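Local coordinates for protein transcriptional regulator, LacI family (Corynebacterium glutamicum, PDB 3H5T) that activates transcription of the inositol phosphate synthase gene in an inositol-dependent way, binding a palindromic promoter motif and regulating cell wall biogenesis, at residues 201-206 and 246-251; 195-200 and 274-279; 137-142 and 215-220; 73-78 and 133-138; 254-259 and 284-289. All blocks are in the same frame, centred on the assembly; numbering follows the deposited sequence.

How the contacts relate
From the N terminus, contact 4 comes first. It closes the loop from 73-78 to 133-138 in the central sheet of the first lobe. Contact 3 starts where contact 4 ends, sharing V137 and A138, and joins this lobe to loop 215-220 of the second. Before it closes, contacts 2 and 1 have opened at 195-200 and 201-206, and contact 3 crosses both. Contact 1 closes at 246-251, within the longer loop that contact 2 closes at 274-279. Both serve the second sheet. Contact 5 opens at 254-259, crosses contact 2 and pairs two helices of the second lobe. A salt bridge from R198 to E77 links contacts 2 and 4.

Contact 1. Residues 201-206 and 246-251; sequences RANNDG and ECWINN
N203 lies over one face of the W248 indole. Its CA sits 3.5 Å from the centroid of the five-membered ring of W248, 15° off the normal, as a CH-pi contact. The N203 amide plane is tilted 39° from the indole. W248 has CG anti to the backbone N (chi1 -155°), beside its carbonyl carbon. The indole NE1 donates to the backbone O of D200, and R198 makes a cation-pi contact with the ring. D205 reaches the start of the same residue: W248 N donates to D205 OD1 at 3.0 Å. Further along, strand 206-207, outermost in the five-stranded sheet of the second lobe, pairs with 244-247. G206 and E246 form an antiparallel hydrogen-bonded pair, with G206 N to E246 O at 2.8 Å and E246 N to G206 O at 2.9 Å. The E246 side chain meets that of N204 at about a right angle. Its carboxylate is gripped by a salt bridge from R212 to OE1 and a hydrogen bond from L199 N to OE2.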
# COMPACT_ATOMS: atom_id res chain seq x y z
N ARG A 201 -14.17 -8.17 10.09
CA ARG A 201 -13.83 -9.59 10.17
C ARG A 201 -14.91 -10.48 9.58
O ARG A 201 -14.63 -11.37 8.77
CB ARG A 201 -13.60 -10.02 11.62
CG ARG A 201 -12.57 -9.21 12.40
CD ARG A 201 -12.38 -9.78 13.81
NE ARG A 201 -11.47 -10.92 13.85
CZ ARG A 201 -11.52 -11.89 14.76
NH1 ARG A 201 -12.45 -11.86 15.71
NH2 ARG A 201 -10.64 -12.89 14.73
N ALA A 202 -16.15 -10.25 9.99
CA ALA A 202 -17.26 -11.05 9.49
C ALA A 202 -17.38 -10.85 7.98
O ALA A 202 -17.63 -9.74 7.51
CB ALA A 202 -18.57 -10.65 10.18
N ASN A 203 -17.18 -11.93 7.24
CA ASN A 203 -17.25 -11.91 5.79
C ASN A 203 -18.51 -11.24 5.27
O ASN A 203 -19.59 -11.39 5.85
CB ASN A 203 -17.17 -13.34 5.24
CG ASN A 203 -17.45 -13.41 3.75
OD1 ASN A 203 -18.57 -13.15 3.29
ND2 ASN A 203 -16.43 -13.76 2.97
N ASN A 204 -18.36 -10.49 4.19
CA ASN A 204 -19.48 -9.80 3.56
C ASN A 204 -19.16 -9.36 2.14
O ASN A 204 -18.20 -8.63 1.91
CB ASN A 204 -19.91 -8.59 4.38
CG ASN A 204 -21.01 -7.77 3.70
OD1 ASN A 204 -20.73 -6.84 2.93
ND2 ASN A 204 -22.26 -8.13 3.96
N ASP A 205 -19.98 -9.82 1.20
CA ASP A 205 -19.83 -9.46 -0.20
C ASP A 205 -21.13 -8.77 -0.59
O ASP A 205 -22.19 -9.13 -0.07
CB ASP A 205 -19.64 -10.70 -1.10
CG ASP A 205 -18.24 -11.29 -0.99
OD1 ASP A 205 -17.29 -10.51 -0.80
OD2 ASP A 205 -18.09 -12.52 -1.13
N GLY A 206 -21.04 -7.79 -1.48
CA GLY A 206 -22.23 -7.09 -1.91
C GLY A 206 -22.64 -5.91 -1.06
O GLY A 206 -21.79 -5.21 -0.48
N GLU A 246 -19.21 -4.08 -1.30
CA GLU A 246 -17.87 -4.50 -0.91
C GLU A 246 -17.52 -5.92 -1.34
O GLU A 246 -18.40 -6.73 -1.63
CB GLU A 246 -17.74 -4.37 0.62
CG GLU A 246 -17.21 -5.60 1.35
CD GLU A 246 -17.23 -5.44 2.87
OE1 GLU A 246 -18.23 -4.93 3.41
OE2 GLU A 246 -16.25 -5.84 3.53
N CYS A 247 -16.22 -6.20 -1.40
CA CYS A 247 -15.74 -7.54 -1.70
C CYS A 247 -14.74 -7.86 -0.60
O CYS A 247 -13.69 -7.22 -0.48
CB CYS A 247 -15.11 -7.62 -3.11
SG CYS A 247 -13.77 -6.50 -3.53
N TRP A 248 -15.10 -8.82 0.23
CA TRP A 248 -14.26 -9.21 1.36
C TRP A 248 -12.84 -9.57 0.93
O TRP A 248 -11.87 -9.21 1.59
CB TRP A 248 -14.91 -10.38 2.09
CG TRP A 248 -14.50 -10.48 3.51
CD1 TRP A 248 -14.87 -9.65 4.52
CD2 TRP A 248 -13.65 -11.48 4.08
NE1 TRP A 248 -14.31 -10.08 5.70
CE2 TRP A 248 -13.55 -11.20 5.46
CE3 TRP A 248 -12.96 -12.58 3.56
CZ2 TRP A 248 -12.80 -11.98 6.33
CZ3 TRP A 248 -12.21 -13.37 4.43
CH2 TRP A 248 -12.13 -13.06 5.80
N ILE A 249 -12.73 -10.30 -0.17
CA ILE A 249 -11.43 -10.69 -0.70
C ILE A 249 -11.12 -9.75 -1.87
O ILE A 249 -11.95 -9.55 -2.75
CB ILE A 249 -11.44 -12.15 -1.19
CG1 ILE A 249 -11.58 -13.08 0.01
CG2 ILE A 249 -10.18 -12.46 -1.98
CD1 ILE A 249 -11.90 -14.50 -0.34
N ASN A 250 -9.93 -9.15 -1.85
CA ASN A 250 -9.54 -8.22 -2.91
C ASN A 250 -8.76 -8.96 -4.01
O ASN A 250 -7.55 -9.13 -3.92
CB ASN A 250 -8.69 -7.08 -2.32
CG ASN A 250 -8.45 -5.94 -3.31
OD1 ASN A 250 -9.34 -5.54 -4.04
ND2 ASN A 250 -7.23 -5.41 -3.32
N ASN A 251 -9.50 -9.40 -5.03
CA ASN A 251 -8.96 -10.13 -6.19
C ASN A 251 -9.40 -9.47 -7.48
O ASN A 251 -10.30 -8.63 -7.49
CB ASN A 251 -9.50 -11.56 -6.28
CG ASN A 251 -8.91 -12.46 -5.25
OD1 ASN A 251 -9.18 -13.66 -5.24
ND2 ASN A 251 -8.10 -11.90 -4.36

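Contact 2. Residues 195-200 and 274-279; sequences LSIRLD and CTVDAL
S196 and T275 meet through their hydroxyls, S196 OG and T275 OG1, which are hydrogen-bonded at 3.0 Å. Both oxygens lie anti to their own carbonyl carbon (chi1 -76° for S196, -75° for T275). Either could be the donor. Beside them T275 N donates to L195 O at 3.1 Å, nearly along the C=O axis. This bond belongs to the parallel pair of L195 and C274. Their side chains share one face of the sheet, where L195 CD1 lies 4.2 Å from C274 SG. The first turn of helix 277-289 brings L279 over the end of the strand. L279 CD1 packs on L195 CB at 3.8 Å. I197 holds CG1 between the backbone N and the carbonyl carbon (chi1 49°). This leaves CG2 beside the backbone N, and CG2 is the branch that meets L279 CG, at 4.1 Å. The far end of I197, CD1, comes within 4.5 Å of V276 CG2. V276 is the N-cap residue of the helix. Q221 of helix 221-235 touches both S196 and T275, and V225 touches S196. Parallel strands whose C-terminal ends run into loops and helix starts are the mark of the Rossmann-like lobes of the LacI and periplasmic-binding-protein fold; in relatives the effector binds between the lobes near such strand ends, and probably here too.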
# COMPACT_ATOMS: atom_id res chain seq x y z
N LEU A 195 -17.58 1.73 -3.90
CA LEU A 195 -17.07 0.36 -3.82
C LEU A 195 -15.93 0.31 -2.81
O LEU A 195 -15.09 1.21 -2.77
CB LEU A 195 -16.56 -0.12 -5.18
CG LEU A 195 -17.63 -0.39 -6.24
CD1 LEU A 195 -16.99 -0.83 -7.55
CD2 LEU A 195 -18.56 -1.47 -5.73
N SER A 196 -15.89 -0.75 -2.00
CA SER A 196 -14.86 -0.90 -0.98
C SER A 196 -14.37 -2.32 -0.85
O SER A 196 -15.01 -3.27 -1.31
CB SER A 196 -15.39 -0.48 0.39
OG SER A 196 -15.46 0.93 0.50
N ILE A 197 -13.22 -2.47 -0.19
CA ILE A 197 -12.69 -3.80 0.08
C ILE A 197 -13.03 -4.09 1.55
O ILE A 197 -13.78 -3.33 2.16
CB ILE A 197 -11.16 -3.90 -0.22
CG1 ILE A 197 -10.38 -2.75 0.41
CG2 ILE A 197 -10.94 -3.89 -1.73
CD1 ILE A 197 -8.89 -2.93 0.29
N ARG A 198 -12.49 -5.16 2.12
CA ARG A 198 -12.82 -5.56 3.50
C ARG A 198 -13.06 -4.47 4.55
O ARG A 198 -12.18 -3.67 4.85
CB ARG A 198 -11.77 -6.53 4.03
CG ARG A 198 -12.25 -7.36 5.22
CD ARG A 198 -11.24 -8.42 5.58
NE ARG A 198 -10.79 -9.15 4.39
CZ ARG A 198 -9.51 -9.30 4.04
NH1 ARG A 198 -8.55 -8.77 4.79
NH2 ARG A 198 -9.19 -9.95 2.94
N LEU A 199 -14.27 -4.46 5.10
CA LEU A 199 -14.65 -3.49 6.12
C LEU A 199 -14.60 -4.08 7.54
O LEU A 199 -14.47 -3.34 8.51
CB LEU A 199 -16.06 -2.94 5.84
CG LEU A 199 -16.19 -1.88 4.72
CD1 LEU A 199 -17.64 -1.77 4.22
CD2 LEU A 199 -15.70 -0.53 5.23
N ASP A 200 -14.70 -5.41 7.66
CA ASP A 200 -14.68 -6.05 8.97
C ASP A 200 -14.32 -7.54 8.92
O ASP A 200 -14.19 -8.12 7.84
CB ASP A 200 -16.05 -5.89 9.65
CG ASP A 200 -15.94 -5.70 11.15
OD1 ASP A 200 -14.94 -6.17 11.74
OD2 ASP A 200 -16.85 -5.08 11.74
N CYS A 274 -14.32 4.55 -6.00
CA CYS A 274 -13.68 3.40 -5.39
C CYS A 274 -12.71 3.79 -4.29
O CYS A 274 -12.06 4.83 -4.35
CB CYS A 274 -12.91 2.61 -6.45
SG CYS A 274 -13.93 1.97 -7.75
N THR A 275 -12.61 2.93 -3.29
CA THR A 275 -11.74 3.13 -2.15
C THR A 275 -10.30 2.72 -2.48
O THR A 275 -9.35 3.11 -1.79
CB THR A 275 -12.25 2.30 -0.97
OG1 THR A 275 -13.41 2.94 -0.41
CG2 THR A 275 -11.19 2.16 0.09
N VAL A 276 -10.15 1.94 -3.55
CA VAL A 276 -8.83 1.47 -3.96
C VAL A 276 -8.76 1.26 -5.48
O VAL A 276 -9.73 0.79 -6.08
CB VAL A 276 -8.50 0.15 -3.20
CG1 VAL A 276 -8.32 -1.02 -4.16
CG2 VAL A 276 -7.29 0.35 -2.34
N ASP A 277 -7.64 1.63 -6.11
CA ASP A 277 -7.49 1.49 -7.57
C ASP A 277 -7.93 0.13 -8.11
O ASP A 277 -8.55 0.05 -9.17
CB ASP A 277 -6.03 1.70 -8.01
CG ASP A 277 -5.62 3.17 -8.03
OD1 ASP A 277 -6.49 4.05 -7.85
OD2 ASP A 277 -4.42 3.42 -8.24
N ALA A 278 -7.60 -0.93 -7.38
CA ALA A 278 -7.96 -2.28 -7.80
C ALA A 278 -9.44 -2.36 -8.15
O ALA A 278 -9.81 -2.94 -9.17
CB ALA A 278 -7.64 -3.28 -6.70
N LEU A 279 -10.27 -1.77 -7.29
CA LEU A 279 -11.71 -1.77 -7.50
C LEU A 279 -12.09 -1.02 -8.77
O LEU A 279 -13.01 -1.42 -9.49
CB LEU A 279 -12.42 -1.14 -6.30
CG LEU A 279 -12.52 -1.96 -5.02
CD1 LEU A 279 -13.10 -1.09 -3.92
CD2 LEU A 279 -13.41 -3.18 -5.24

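Contact 3. Residues 137-142 and 215-220; sequences VAKGDP and NAQYQV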
# COMPACT_ATOMS: atom_id res chain seq x y z
N VAL A 137 -3.77 -3.82 9.09
CA VAL A 137 -4.51 -4.80 9.86
C VAL A 137 -5.69 -4.13 10.55
O VAL A 137 -5.63 -2.95 10.93
CB VAL A 137 -3.58 -5.48 10.87
CG1 VAL A 137 -4.36 -6.32 11.85
CG2 VAL A 137 -2.57 -6.34 10.11
N ALA A 138 -6.78 -4.86 10.69
CA ALA A 138 -7.98 -4.31 11.32
C ALA A 138 -7.73 -3.92 12.77
O ALA A 138 -6.88 -4.49 13.45
CB ALA A 138 -9.12 -5.33 11.25
N LYS A 139 -8.48 -2.93 13.23
CA LYS A 139 -8.37 -2.51 14.61
C LYS A 139 -9.00 -3.68 15.36
O LYS A 139 -9.98 -4.25 14.88
CB LYS A 139 -9.16 -1.22 14.84
CG LYS A 139 -9.16 -0.72 16.29
CD LYS A 139 -7.77 -0.33 16.77
CE LYS A 139 -7.84 0.38 18.10
NZ LYS A 139 -6.51 0.88 18.58
N GLY A 140 -8.43 -4.05 16.50
CA GLY A 140 -8.99 -5.15 17.27
C GLY A 140 -8.59 -6.52 16.77
O GLY A 140 -9.16 -7.53 17.19
N ASP A 141 -7.62 -6.57 15.86
CA ASP A 141 -7.14 -7.84 15.32
C ASP A 141 -6.33 -8.56 16.40
O ASP A 141 -5.41 -8.00 16.99
CB ASP A 141 -6.27 -7.58 14.09
CG ASP A 141 -5.83 -8.86 13.40
OD1 ASP A 141 -6.54 -9.35 12.50
OD2 ASP A 141 -4.77 -9.40 13.79
N PRO A 142 -6.66 -9.83 16.67
CA PRO A 142 -5.94 -10.58 17.70
C PRO A 142 -4.43 -10.72 17.47
O PRO A 142 -3.69 -11.00 18.41
CB PRO A 142 -6.67 -11.92 17.74
CG PRO A 142 -7.13 -12.09 16.34
CD PRO A 142 -7.64 -10.70 15.98
N ASN A 215 -19.74 0.14 12.28
CA ASN A 215 -18.96 -0.70 13.19
C ASN A 215 -17.70 -1.26 12.52
O ASN A 215 -16.96 -2.04 13.13
CB ASN A 215 -19.82 -1.87 13.68
CG ASN A 215 -20.95 -1.42 14.60
OD1 ASN A 215 -20.70 -0.99 15.72
ND2 ASN A 215 -22.18 -1.53 14.13
N ALA A 216 -17.46 -0.85 11.28
CA ALA A 216 -16.30 -1.30 10.53
C ALA A 216 -15.01 -1.11 11.33
O ALA A 216 -14.71 -0.00 11.81
CB ALA A 216 -16.22 -0.54 9.21
N GLN A 217 -14.24 -2.19 11.47
CA GLN A 217 -12.98 -2.14 12.19
C GLN A 217 -11.81 -1.90 11.24
O GLN A 217 -10.69 -1.62 11.67
CB GLN A 217 -12.74 -3.45 12.96
CG GLN A 217 -13.72 -3.71 14.11
CD GLN A 217 -13.80 -2.53 15.05
OE1 GLN A 217 -12.79 -2.07 15.59
NE2 GLN A 217 -15.01 -2.02 15.25
N TYR A 218 -12.06 -2.01 9.95
CA TYR A 218 -10.99 -1.75 9.00
C TYR A 218 -11.01 -0.27 8.66
O TYR A 218 -11.66 0.16 7.72
CB TYR A 218 -11.17 -2.60 7.72
CG TYR A 218 -10.62 -4.02 7.84
CD1 TYR A 218 -9.26 -4.28 7.65
CD2 TYR A 218 -11.46 -5.09 8.15
CE1 TYR A 218 -8.74 -5.57 7.77
CE2 TYR A 218 -10.96 -6.38 8.28
CZ TYR A 218 -9.60 -6.62 8.09
OH TYR A 218 -9.10 -7.90 8.25
N GLN A 219 -10.30 0.51 9.48
CA GLN A 219 -10.19 1.94 9.25
C GLN A 219 -9.57 2.02 7.85
O GLN A 219 -9.09 1.02 7.34
CB GLN A 219 -9.26 2.54 10.31
CG GLN A 219 -9.69 2.24 11.74
CD GLN A 219 -8.57 2.41 12.76
OE1 GLN A 219 -8.80 2.35 13.97
NE2 GLN A 219 -7.35 2.61 12.28
N VAL A 220 -9.56 3.20 7.24
CA VAL A 220 -9.03 3.35 5.87
C VAL A 220 -10.26 3.15 4.99
O VAL A 220 -10.75 4.10 4.39
CB VAL A 220 -7.93 2.28 5.49
CG1 VAL A 220 -7.51 2.45 4.03
CG2 VAL A 220 -6.72 2.43 6.37
O HOH W 1 -7.06 -7.54 10.05
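The Y218 ring takes the methyl of A138 on one face. A138 CB stands 3.4 Å from the Y218 ring centroid, 12° off the normal, so a CH-pi contact is made over the centre. At the rim, Y218 OH is 2.7 Å from a water. The same water accepts from A138 N at 2.8 Å and donates to D141 OD1 at 3.1 Å, tying the phenol to both ends of the type II turn A138-D141. D141 OD2 caps H143 N at the start of the next helix. One direct backbone bond crosses the contact: K139 N donates to Q217 O at 3.0 Å and is nearly straight (169°), with the donor above the carbonyl plane. The K139 side chain leaves with CG anti to the backbone N and bends at chi2 (63°). Its CB lies beside the backbone O and side-chain amide of Q217, and NZ goes on to a salt bridge with E163. Y218 is itself the centre of an inverse gamma turn and is backbone-bonded to L199. The contact thus joins two loops across the lobes. One runs from strand 132-135 into helix 142-150, the other from helix 210-214 into helix 221-235.

Contact 4. Residues 73-78 and 133-138; sequences VLLTED and VIYSVA
Y135 and V73 lie side by side on one face of adjacent parallel strands. These are neighbouring inner strands of the Rossmann-like sheet in the first lobe of the periplasmic-binding-protein fold. The Y135 CB is 3.8 Å from L74 O and 4.1 Å from V73 CG1. CG is anti to the backbone N (chi1 179°), and the ring runs alongside L75, whose CD1 lies at the ring edge near CD2. That spacing in the model is doubtful. One ring face has S136 CB 4.0 Å above the plane over the centre of the Y135 ring. F91 stacks with the ring, and OH ends in a hydrogen bond to S88 OG. The strands are joined by the hydrogen bonds L74 N to V133 O at 3.1 Å and Y135 N to L74 O at 3.2 Å. On the sheet face of L74, its side chain meets V137 at about a right angle, L74 CD2 to V137 CG2 at 3.5 Å, next to H143 and I144 of helix 142-150. Past the strands, T76 CB and CG2 pack on V137 CG2 and S136 O. A water bridges the two chains, accepting from T76 N at 3.1 Å and donating to Y135 O at 2.8 Å.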
# COMPACT_ATOMS: atom_id res chain seq x y z
N VAL A 73 6.86 -8.92 8.32
CA VAL A 73 5.75 -8.09 7.88
C VAL A 73 4.50 -8.94 8.02
O VAL A 73 4.34 -9.95 7.33
CB VAL A 73 5.91 -7.65 6.41
CG1 VAL A 73 4.72 -6.79 5.98
CG2 VAL A 73 7.20 -6.87 6.24
N LEU A 74 3.62 -8.54 8.93
CA LEU A 74 2.39 -9.28 9.16
C LEU A 74 1.36 -8.81 8.16
O LEU A 74 0.99 -7.64 8.12
CB LEU A 74 1.88 -9.05 10.57
CG LEU A 74 0.69 -9.93 10.95
CD1 LEU A 74 1.00 -10.70 12.23
CD2 LEU A 74 -0.55 -9.08 11.11
N LEU A 75 0.89 -9.75 7.35
CA LEU A 75 -0.10 -9.47 6.32
C LEU A 75 -1.38 -10.24 6.68
O LEU A 75 -1.37 -11.47 6.77
CB LEU A 75 0.44 -9.94 4.96
CG LEU A 75 -0.12 -9.32 3.67
CD1 LEU A 75 0.15 -7.84 3.68
CD2 LEU A 75 0.55 -9.93 2.46
N THR A 76 -2.46 -9.51 6.88
CA THR A 76 -3.73 -10.14 7.21
C THR A 76 -4.44 -10.57 5.90
O THR A 76 -5.65 -10.42 5.74
CB THR A 76 -4.58 -9.17 8.10
OG1 THR A 76 -5.46 -9.94 8.92
CG2 THR A 76 -5.38 -8.20 7.26
N GLU A 77 -3.64 -11.11 4.98
CA GLU A 77 -4.10 -11.58 3.67
C GLU A 77 -3.34 -12.83 3.28
O GLU A 77 -2.40 -13.24 3.98
CB GLU A 77 -3.82 -10.55 2.57
CG GLU A 77 -4.39 -9.18 2.78
CD GLU A 77 -5.88 -9.20 2.84
OE1 GLU A 77 -6.47 -10.25 2.48
OE2 GLU A 77 -6.47 -8.18 3.26
N ASP A 78 -3.72 -13.44 2.16
CA ASP A 78 -3.02 -14.60 1.64
C ASP A 78 -1.63 -14.09 1.22
O ASP A 78 -1.50 -12.97 0.73
CB ASP A 78 -3.73 -15.18 0.41
CG ASP A 78 -4.96 -15.99 0.77
OD1 ASP A 78 -4.86 -16.86 1.67
OD2 ASP A 78 -6.03 -15.77 0.14
N VAL A 133 6.67 -5.24 10.94
CA VAL A 133 5.98 -4.12 10.32
C VAL A 133 4.55 -4.61 10.15
O VAL A 133 4.31 -5.54 9.39
CB VAL A 133 6.57 -3.79 8.93
CG1 VAL A 133 5.67 -2.80 8.21
CG2 VAL A 133 7.98 -3.23 9.08
N ILE A 134 3.62 -4.01 10.88
CA ILE A 134 2.24 -4.44 10.76
C ILE A 134 1.65 -3.70 9.59
O ILE A 134 1.60 -2.47 9.58
CB ILE A 134 1.44 -4.17 12.05
CG1 ILE A 134 1.99 -5.06 13.18
CG2 ILE A 134 -0.03 -4.47 11.83
CD1 ILE A 134 1.41 -4.81 14.54
N TYR A 135 1.19 -4.46 8.60
CA TYR A 135 0.64 -3.86 7.41
C TYR A 135 -0.86 -3.97 7.20
O TYR A 135 -1.38 -5.04 6.94
CB TYR A 135 1.35 -4.42 6.18
CG TYR A 135 0.83 -3.87 4.88
CD1 TYR A 135 0.78 -2.49 4.65
CD2 TYR A 135 0.39 -4.72 3.87
CE1 TYR A 135 0.30 -1.97 3.43
CE2 TYR A 135 -0.09 -4.22 2.65
CZ TYR A 135 -0.13 -2.85 2.44
OH TYR A 135 -0.59 -2.36 1.24
N SER A 136 -1.53 -2.83 7.32
CA SER A 136 -2.96 -2.75 7.08
C SER A 136 -3.78 -3.83 7.77
O SER A 136 -4.44 -4.64 7.13
CB SER A 136 -3.21 -2.80 5.57
OG SER A 136 -4.57 -2.62 5.27
N VAL A 137 -3.77 -3.82 9.09
CA VAL A 137 -4.51 -4.80 9.86
C VAL A 137 -5.69 -4.13 10.55
O VAL A 137 -5.63 -2.95 10.93
CB VAL A 137 -3.58 -5.48 10.87
CG1 VAL A 137 -4.36 -6.32 11.85
CG2 VAL A 137 -2.57 -6.34 10.11
N ALA A 138 -6.78 -4.86 10.69
CA ALA A 138 -7.98 -4.31 11.32
C ALA A 138 -7.73 -3.92 12.77
O ALA A 138 -6.88 -4.49 13.45
CB ALA A 138 -9.12 -5.33 11.25
O HOH W 1 -7.06 -7.54 10.05
O HOH W 2 -3.10 -6.76 5.62

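Contact 5. Residues 254-259 and 284-289; sequences HNFEVA and LEYLKS
F256 and Y286 carry the apolar part of this helix-helix contact. F256 has CG anti to the backbone N (chi1 175°), beside its carbonyl carbon. The ring meets the second helix through CE1 and CZ. CE1 lies 4.1 Å from Y286 CB, and CZ lies at the edge of the Y286 ring. The two side chains meet at about a right angle. A259 CB adds a second apolar touch, 4.2 Å from Y286 CB. E285 contributes its aliphatic part, with CG 4.1 Å from F256 CD1, while its OE1 makes a salt bridge with R252. Polar atoms also line the rim of the phenyl ring. E285 O lies in the ring plane, 3.6 Å from F256 CE1, and S289 OG is 3.9 Å from F256 CZ. No hydrogen bond crosses between the segments. S289 OG instead donates within its own helix to Y286 O at 2.6 Å, on a lone pair, and S289 N donates to the same oxygen. The axes of the two short segments are 8.8 Å apart and inclined at 61°. Helices 252-265 and 277-289 are linked in the chain by strand 271-274. Both pack on L195 of the second sheet, through L262 and V283, and V258 rests on M245 and C247 of strand 244-247.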
# COMPACT_ATOMS: atom_id res chain seq x y z
N HIS A 254 -12.92 -10.90 -7.85
CA HIS A 254 -13.91 -10.36 -6.93
C HIS A 254 -14.17 -8.89 -7.24
O HIS A 254 -15.30 -8.42 -7.08
CB HIS A 254 -13.44 -10.50 -5.48
CG HIS A 254 -13.59 -11.88 -4.92
ND1 HIS A 254 -13.20 -13.01 -5.60
CD2 HIS A 254 -14.03 -12.30 -3.71
CE1 HIS A 254 -13.39 -14.07 -4.84
NE2 HIS A 254 -13.89 -13.67 -3.69
N ASN A 255 -13.13 -8.16 -7.66
CA ASN A 255 -13.29 -6.75 -7.99
C ASN A 255 -14.26 -6.62 -9.15
O ASN A 255 -15.05 -5.68 -9.22
CB ASN A 255 -11.95 -6.11 -8.39
CG ASN A 255 -10.95 -6.07 -7.25
OD1 ASN A 255 -11.32 -5.99 -6.08
ND2 ASN A 255 -9.67 -6.10 -7.60
N PHE A 256 -14.18 -7.58 -10.07
CA PHE A 256 -15.04 -7.62 -11.25
C PHE A 256 -16.48 -7.90 -10.81
O PHE A 256 -17.40 -7.15 -11.14
CB PHE A 256 -14.56 -8.74 -12.18
CG PHE A 256 -15.45 -8.95 -13.37
CD1 PHE A 256 -15.21 -8.26 -14.56
CD2 PHE A 256 -16.52 -9.83 -13.31
CE1 PHE A 256 -16.04 -8.46 -15.67
CE2 PHE A 256 -17.35 -10.03 -14.40
CZ PHE A 256 -17.11 -9.35 -15.59
N GLU A 257 -16.67 -8.99 -10.08
CA GLU A 257 -17.98 -9.38 -9.59
C GLU A 257 -18.67 -8.24 -8.86
O GLU A 257 -19.76 -7.82 -9.25
CB GLU A 257 -17.86 -10.58 -8.65
CG GLU A 257 -17.27 -11.84 -9.27
CD GLU A 257 -18.17 -12.47 -10.32
OE1 GLU A 257 -19.41 -12.30 -10.24
OE2 GLU A 257 -17.64 -13.16 -11.22
N VAL A 258 -18.05 -7.73 -7.80
CA VAL A 258 -18.66 -6.65 -7.02
C VAL A 258 -19.00 -5.44 -7.89
O VAL A 258 -19.93 -4.70 -7.58
CB VAL A 258 -17.74 -6.21 -5.85
CG1 VAL A 258 -16.63 -5.29 -6.34
CG2 VAL A 258 -18.57 -5.52 -4.78
N ALA A 259 -18.27 -5.24 -8.98
CA ALA A 259 -18.54 -4.12 -9.88
C ALA A 259 -19.77 -4.43 -10.74
O ALA A 259 -20.61 -3.57 -10.98
CB ALA A 259 -17.34 -3.84 -10.76
N LEU A 284 -13.60 -1.20 -14.72
CA LEU A 284 -13.22 -1.00 -16.12
C LEU A 284 -13.31 -2.33 -16.86
O LEU A 284 -13.77 -2.38 -18.00
CB LEU A 284 -11.81 -0.42 -16.21
CG LEU A 284 -11.65 1.00 -15.65
CD1 LEU A 284 -10.18 1.39 -15.55
CD2 LEU A 284 -12.41 1.96 -16.53
N GLU A 285 -12.86 -3.39 -16.21
CA GLU A 285 -12.91 -4.71 -16.81
C GLU A 285 -14.36 -5.11 -16.96
O GLU A 285 -14.70 -5.89 -17.85
CB GLU A 285 -12.17 -5.73 -15.94
CG GLU A 285 -11.93 -7.06 -16.64
CD GLU A 285 -11.13 -8.04 -15.78
OE1 GLU A 285 -10.11 -7.62 -15.19
OE2 GLU A 285 -11.53 -9.22 -15.70
N TYR A 286 -15.23 -4.58 -16.10
CA TYR A 286 -16.66 -4.91 -16.19
C TYR A 286 -17.33 -4.09 -17.29
O TYR A 286 -18.08 -4.64 -18.10
CB TYR A 286 -17.41 -4.66 -14.88
CG TYR A 286 -18.90 -4.72 -15.12
CD1 TYR A 286 -19.51 -5.92 -15.50
CD2 TYR A 286 -19.68 -3.56 -15.11
CE1 TYR A 286 -20.85 -5.96 -15.87
CE2 TYR A 286 -21.03 -3.60 -15.48
CZ TYR A 286 -21.60 -4.80 -15.86
OH TYR A 286 -22.92 -4.85 -16.25
N LEU A 287 -17.10 -2.78 -17.30
CA LEU A 287 -17.69 -1.93 -18.33
C LEU A 287 -17.32 -2.52 -19.70
O LEU A 287 -18.16 -2.62 -20.60
CB LEU A 287 -17.14 -0.51 -18.23
CG LEU A 287 -17.62 0.39 -17.09
CD1 LEU A 287 -16.96 1.75 -17.22
CD2 LEU A 287 -19.14 0.53 -17.13
N LYS A 288 -16.06 -2.93 -19.82
CA LYS A 288 -15.54 -3.51 -21.05
C LYS A 288 -16.27 -4.78 -21.51
O LYS A 288 -16.39 -5.03 -22.71
CB LYS A 288 -14.05 -3.81 -20.86
CG LYS A 288 -13.38 -4.41 -22.08
CD LYS A 288 -11.87 -4.37 -21.95
CE LYS A 288 -11.19 -4.93 -23.19
NZ LYS A 288 -9.72 -5.07 -23.02
N SER A 289 -16.75 -5.58 -20.56
CA SER A 289 -17.44 -6.82 -20.90
C SER A 289 -18.84 -6.57 -21.46
O SER A 289 -19.43 -7.46 -22.08
CB SER A 289 -17.53 -7.74 -19.67
OG SER A 289 -18.31 -7.17 -18.62